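Local coordinates for UBX domain-containing protein 7 (Homo sapiens, PDB 5X3P), which serves as a ubiquitin-binding adapter linking neddylated cullin-RING ligases to the segregase VCP/p97, which its UBX domain, the part in this model, binds, at residues Ala7-Arg12 with Glu19-Pro24; Leu48-Pro53 with Pro73-Phe78. The protein carries 1 engineered substitution. All blocks are in the same frame, centred on the assembly; numbering follows the deposited sequence.

Interaction 1: residues Ala7-Arg12 with Glu19-Pro24; sequences AQLMLR and EQITLP
Leu9 and Ile21 meet across two antiparallel strands with their side chains on the same face of the sheet. Ile21 holds CG1 between its backbone N and carbonyl carbon (chi1 66°), which brings CG1 to 4.0 Å from Leu9 CB. The methyl beyond it touches two leucine methyls: Ile21 CD1 is 4.0 Å from Leu11 CD1 and 4.1 Å from Leu9 CD1. Leu9 CD1 also reaches Leu23 CD1, a looser contact at 4.3 Å. Further along this face Leu11 and Glu19 lie side by side, with Leu11 CD1 3.8 Å from Glu19 OE1. That carboxylate is fixed from outside the pair, OE1 by Tyr13 OH and OE2 by His35 NE2.

On the other face the selenomethionine at Met10, bent at chi2 and chi3, brings its CE to 3.8 Å from Gln20 CD, while the stem of Gln8 runs beside Thr22. Between the two layers, six backbone hydrogen bonds join Ala7 to Leu23, Leu9 to Ile21 and Leu11 to Glu19, each pair bonding in both directions. The bond from Leu9 N to Ile21 O, 2.8 Å long, is almost collinear with the carbonyl (176° at the oxygen).

These strands form the N-terminal hairpin of the UBX domain. Leu9 and Leu11 pack on Leu32 of helix 29-38, Ile21 reaches His35, and the far edge of strand 6-12 bonds to strand 74-81.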
# COMPACT_ATOMS: atom_id res chain seq x y z
N ALA A 7 -10.73 -0.21 -1.11
CA ALA A 7 -9.57 -0.90 -0.54
C ALA A 7 -9.42 -0.37 0.87
O ALA A 7 -8.97 0.76 1.06
CB ALA A 7 -8.30 -0.59 -1.34
N GLN A 8 -9.82 -1.17 1.85
CA GLN A 8 -9.71 -0.79 3.24
C GLN A 8 -8.37 -1.32 3.69
O GLN A 8 -8.16 -2.53 3.75
CB GLN A 8 -10.83 -1.43 4.05
CG GLN A 8 -12.20 -0.79 3.82
CD GLN A 8 -13.31 -1.63 4.40
OE1 GLN A 8 -13.27 -2.88 4.34
NE2 GLN A 8 -14.31 -0.96 4.99
N LEU A 9 -7.47 -0.40 4.00
CA LEU A 9 -6.09 -0.79 4.24
C LEU A 9 -5.72 -0.65 5.70
O LEU A 9 -6.04 0.37 6.33
CB LEU A 9 -5.15 0.09 3.40
CG LEU A 9 -5.36 0.07 1.88
CD1 LEU A 9 -4.35 0.96 1.17
CD2 LEU A 9 -5.23 -1.35 1.37
N MSE A 10 -5.06 -1.68 6.24
CA MSE A 10 -4.28 -1.56 7.47
C MSE A 10 -2.81 -1.36 7.09
O MSE A 10 -2.22 -2.20 6.41
CB MSE A 10 -4.42 -2.81 8.33
CG MSE A 10 -3.33 -2.92 9.43
SE MSE A 10 -3.56 -1.54 10.82
CE MSE A 10 -5.05 -2.42 11.68
N LEU A 11 -2.22 -0.24 7.52
CA LEU A 11 -0.81 0.02 7.26
C LEU A 11 0.01 -0.29 8.51
O LEU A 11 -0.31 0.18 9.61
CB LEU A 11 -0.59 1.47 6.83
CG LEU A 11 -1.50 1.96 5.71
CD1 LEU A 11 -1.19 3.43 5.43
CD2 LEU A 11 -1.32 1.11 4.46
N ARG A 12 1.05 -1.10 8.35
CA ARG A 12 1.86 -1.53 9.49
C ARG A 12 3.27 -0.97 9.28
O ARG A 12 4.01 -1.47 8.43
CB ARG A 12 1.89 -3.05 9.56
CG ARG A 12 0.53 -3.71 9.73
CD ARG A 12 0.09 -3.71 11.19
NE ARG A 12 1.08 -4.38 12.03
CZ ARG A 12 1.16 -5.69 12.18
NH1 ARG A 12 0.30 -6.49 11.55
NH2 ARG A 12 2.10 -6.22 12.96
N GLU A 19 -1.93 2.39 11.06
CA GLU A 19 -2.81 3.42 10.54
C GLU A 19 -3.83 2.76 9.63
O GLU A 19 -3.48 1.87 8.84
CB GLU A 19 -2.00 4.44 9.74
CG GLU A 19 -2.86 5.54 9.14
CD GLU A 19 -2.06 6.45 8.23
OE1 GLU A 19 -0.86 6.17 7.99
OE2 GLU A 19 -2.65 7.45 7.75
N GLN A 20 -5.10 3.18 9.73
CA GLN A 20 -6.09 2.63 8.81
C GLN A 20 -6.62 3.70 7.89
O GLN A 20 -7.00 4.79 8.33
CB GLN A 20 -7.24 1.96 9.58
CG GLN A 20 -6.87 0.58 10.13
CD GLN A 20 -7.80 0.14 11.22
OE1 GLN A 20 -7.62 0.50 12.38
NE2 GLN A 20 -8.80 -0.68 10.86
N ILE A 21 -6.62 3.40 6.59
CA ILE A 21 -7.15 4.34 5.60
C ILE A 21 -8.01 3.58 4.61
O ILE A 21 -7.87 2.36 4.48
CB ILE A 21 -6.02 5.04 4.82
CG1 ILE A 21 -5.25 4.03 3.96
CG2 ILE A 21 -5.10 5.80 5.77
CD1 ILE A 21 -4.18 4.66 3.04
N THR A 22 -8.90 4.28 3.91
CA THR A 22 -9.68 3.65 2.84
C THR A 22 -9.44 4.38 1.53
O THR A 22 -9.54 5.60 1.48
CB THR A 22 -11.18 3.69 3.16
OG1 THR A 22 -11.45 2.83 4.26
CG2 THR A 22 -12.02 3.25 1.95
N LEU A 23 -9.14 3.64 0.47
CA LEU A 23 -9.03 4.26 -0.86
C LEU A 23 -10.06 3.65 -1.80
O LEU A 23 -10.32 2.44 -1.74
CB LEU A 23 -7.61 4.10 -1.43
CG LEU A 23 -6.52 4.85 -0.64
CD1 LEU A 23 -5.12 4.48 -1.11
CD2 LEU A 23 -6.70 6.36 -0.77
N PRO A 24 -10.65 4.47 -2.69
CA PRO A 24 -11.58 3.91 -3.68
C PRO A 24 -10.84 2.87 -4.53
O PRO A 24 -9.61 3.01 -4.72
CB PRO A 24 -11.95 5.13 -4.55
CG PRO A 24 -11.66 6.33 -3.68
CD PRO A 24 -10.48 5.93 -2.83

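Interaction 2: residues Leu48-Pro53 with Pro73-Phe78; sequences LLTNFP and PQETVF
Phe78 turns the edge of its ring to Asn51, with CE2 3.4 Å from Asn51 CB. Asn51 CG lies in the ring plane, and the amide stands nearly upright to the ring, 83° between the two planes. CG is there because it is anti to the backbone N (chi1 -168°). Leu49 O meets the same ring near its plane.

On the opposite face of the sheet Leu48 crosses Val77, CB to CG1 at 3.6 Å. Beside them Thr50 crosses Glu75, its CB 3.6 Å from Glu75 OE1. The Thr50 hydroxyl bonds within its own segment and beyond it: OG1, set between the backbone N and the carbonyl carbon, gives a short 2.5 Å bond to Pro53 O and also accepts from Arg55 NE. An alanine at Thr50 would probably leave Pro53 O without this bond and Arg55 NE without its acceptor, making the turn less firmly held.

The backbones pair through Leu49 and Phe78, in both directions, and then by Asn51 N to Thr76 O at 2.9 Å. Past that point the strands part and a water takes over, accepting from Phe52 N and from Thr76 N (2.8 Å) and bonding to Glu75 OE1 at 2.7 Å. Glu75 OE2 has a salt bridge to Arg55.

Phe52 and the cis-Pro53 begin the Phe-Pro-Arg turn of UBX domains, which in relatives inserts into the p97 N domain and probably does so here.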
# COMPACT_ATOMS: atom_id res chain seq x y z
N LEU A 48 6.23 -1.46 -0.24
CA LEU A 48 5.02 -1.92 0.42
C LEU A 48 4.84 -3.40 0.07
O LEU A 48 5.08 -3.81 -1.06
CB LEU A 48 3.81 -1.09 -0.02
CG LEU A 48 4.06 0.42 0.06
CD1 LEU A 48 2.95 1.21 -0.62
CD2 LEU A 48 4.21 0.84 1.50
N LEU A 49 4.43 -4.19 1.06
CA LEU A 49 4.15 -5.61 0.85
C LEU A 49 2.81 -5.90 1.47
O LEU A 49 2.57 -5.50 2.60
CB LEU A 49 5.21 -6.49 1.52
CG LEU A 49 6.48 -6.77 0.72
CD1 LEU A 49 7.47 -5.62 0.86
CD2 LEU A 49 7.12 -8.09 1.13
N THR A 50 1.92 -6.58 0.75
CA THR A 50 0.64 -6.97 1.36
C THR A 50 0.83 -8.29 2.06
O THR A 50 1.64 -9.10 1.63
CB THR A 50 -0.51 -7.09 0.33
OG1 THR A 50 -0.17 -8.06 -0.66
CG2 THR A 50 -0.79 -5.73 -0.32
N ASN A 51 0.06 -8.53 3.12
CA ASN A 51 0.22 -9.77 3.88
C ASN A 51 -0.35 -11.02 3.19
O ASN A 51 0.37 -11.97 2.90
CB ASN A 51 -0.38 -9.66 5.28
CG ASN A 51 0.03 -10.82 6.18
OD1 ASN A 51 1.14 -11.33 6.09
ND2 ASN A 51 -0.89 -11.26 7.04
N PHE A 52 -1.66 -11.01 2.96
CA PHE A 52 -2.34 -12.09 2.27
C PHE A 52 -3.46 -11.53 1.41
O PHE A 52 -4.35 -10.87 1.93
CB PHE A 52 -2.89 -13.15 3.24
CG PHE A 52 -3.45 -14.37 2.54
CD1 PHE A 52 -4.76 -14.38 2.05
CD2 PHE A 52 -2.67 -15.50 2.35
CE1 PHE A 52 -5.27 -15.48 1.38
CE2 PHE A 52 -3.17 -16.62 1.70
CZ PHE A 52 -4.48 -16.60 1.20
N PRO A 53 -3.43 -11.78 0.09
CA PRO A 53 -2.33 -12.42 -0.66
C PRO A 53 -1.01 -11.64 -0.54
O PRO A 53 -1.01 -10.43 -0.26
CB PRO A 53 -2.82 -12.42 -2.12
CG PRO A 53 -4.08 -11.56 -2.13
CD PRO A 53 -4.61 -11.53 -0.75
N PRO A 73 -10.77 -6.57 -0.95
CA PRO A 73 -11.51 -5.48 -0.31
C PRO A 73 -10.83 -4.97 0.96
O PRO A 73 -10.96 -3.80 1.31
CB PRO A 73 -12.84 -6.13 0.06
CG PRO A 73 -13.05 -7.13 -1.06
CD PRO A 73 -11.66 -7.72 -1.27
N GLN A 74 -10.11 -5.85 1.64
CA GLN A 74 -9.36 -5.46 2.82
C GLN A 74 -7.95 -6.00 2.70
O GLN A 74 -7.77 -7.16 2.30
CB GLN A 74 -10.05 -6.02 4.05
CG GLN A 74 -11.53 -5.60 4.16
CD GLN A 74 -12.15 -6.07 5.45
OE1 GLN A 74 -11.79 -7.14 5.97
NE2 GLN A 74 -13.04 -5.26 6.01
N GLU A 75 -6.96 -5.17 3.04
CA GLU A 75 -5.56 -5.57 2.94
C GLU A 75 -4.78 -5.07 4.13
O GLU A 75 -5.07 -4.00 4.67
CB GLU A 75 -4.92 -4.98 1.68
CG GLU A 75 -5.52 -5.47 0.40
CD GLU A 75 -4.97 -6.83 0.00
OE1 GLU A 75 -4.04 -7.32 0.68
OE2 GLU A 75 -5.43 -7.42 -1.00
N THR A 76 -3.76 -5.84 4.51
CA THR A 76 -2.79 -5.38 5.48
C THR A 76 -1.49 -5.11 4.71
O THR A 76 -0.97 -6.00 4.01
CB THR A 76 -2.54 -6.43 6.56
OG1 THR A 76 -3.73 -6.60 7.35
CG2 THR A 76 -1.40 -6.01 7.48
N VAL A 77 -0.97 -3.88 4.81
CA VAL A 77 0.20 -3.49 4.03
C VAL A 77 1.36 -3.22 4.99
O VAL A 77 1.26 -2.33 5.84
CB VAL A 77 -0.06 -2.23 3.19
CG1 VAL A 77 1.18 -1.89 2.35
CG2 VAL A 77 -1.27 -2.41 2.27
N PHE A 78 2.44 -3.99 4.84
CA PHE A 78 3.65 -3.74 5.61
C PHE A 78 4.56 -2.77 4.89
O PHE A 78 4.86 -2.94 3.71
CB PHE A 78 4.39 -5.05 5.85
CG PHE A 78 3.62 -6.01 6.69
CD1 PHE A 78 3.64 -5.90 8.07
CD2 PHE A 78 2.83 -7.00 6.10
CE1 PHE A 78 2.91 -6.78 8.87
CE2 PHE A 78 2.09 -7.88 6.90
CZ PHE A 78 2.13 -7.77 8.27
O HOH W 1 -3.27 -8.17 3.13

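In the fold
Both interactions belong to one ubiquitin-like sheet, in which strands 6-12 and 74-81 run parallel as neighbours. Met10 O probably accepts from Val77 N, and Arg12 N probably gives to Val77 O, while Leu9 packs on Glu75 and Arg12 on Phe78. Interaction 1 pairs two regular strands throughout, with a buried face (Ala7, Leu9, Leu11) toward helix 29-38 and a largely exposed one (Gln8, Gln20, Thr22). Interaction 2 meets that helix through Leu48; its strand part is mostly buried, and exposure comes at the turn, with Asn51 and Phe52, where a water, a carboxylate and a hydroxyl do the holding. It also anchors the loop expected to meet p97.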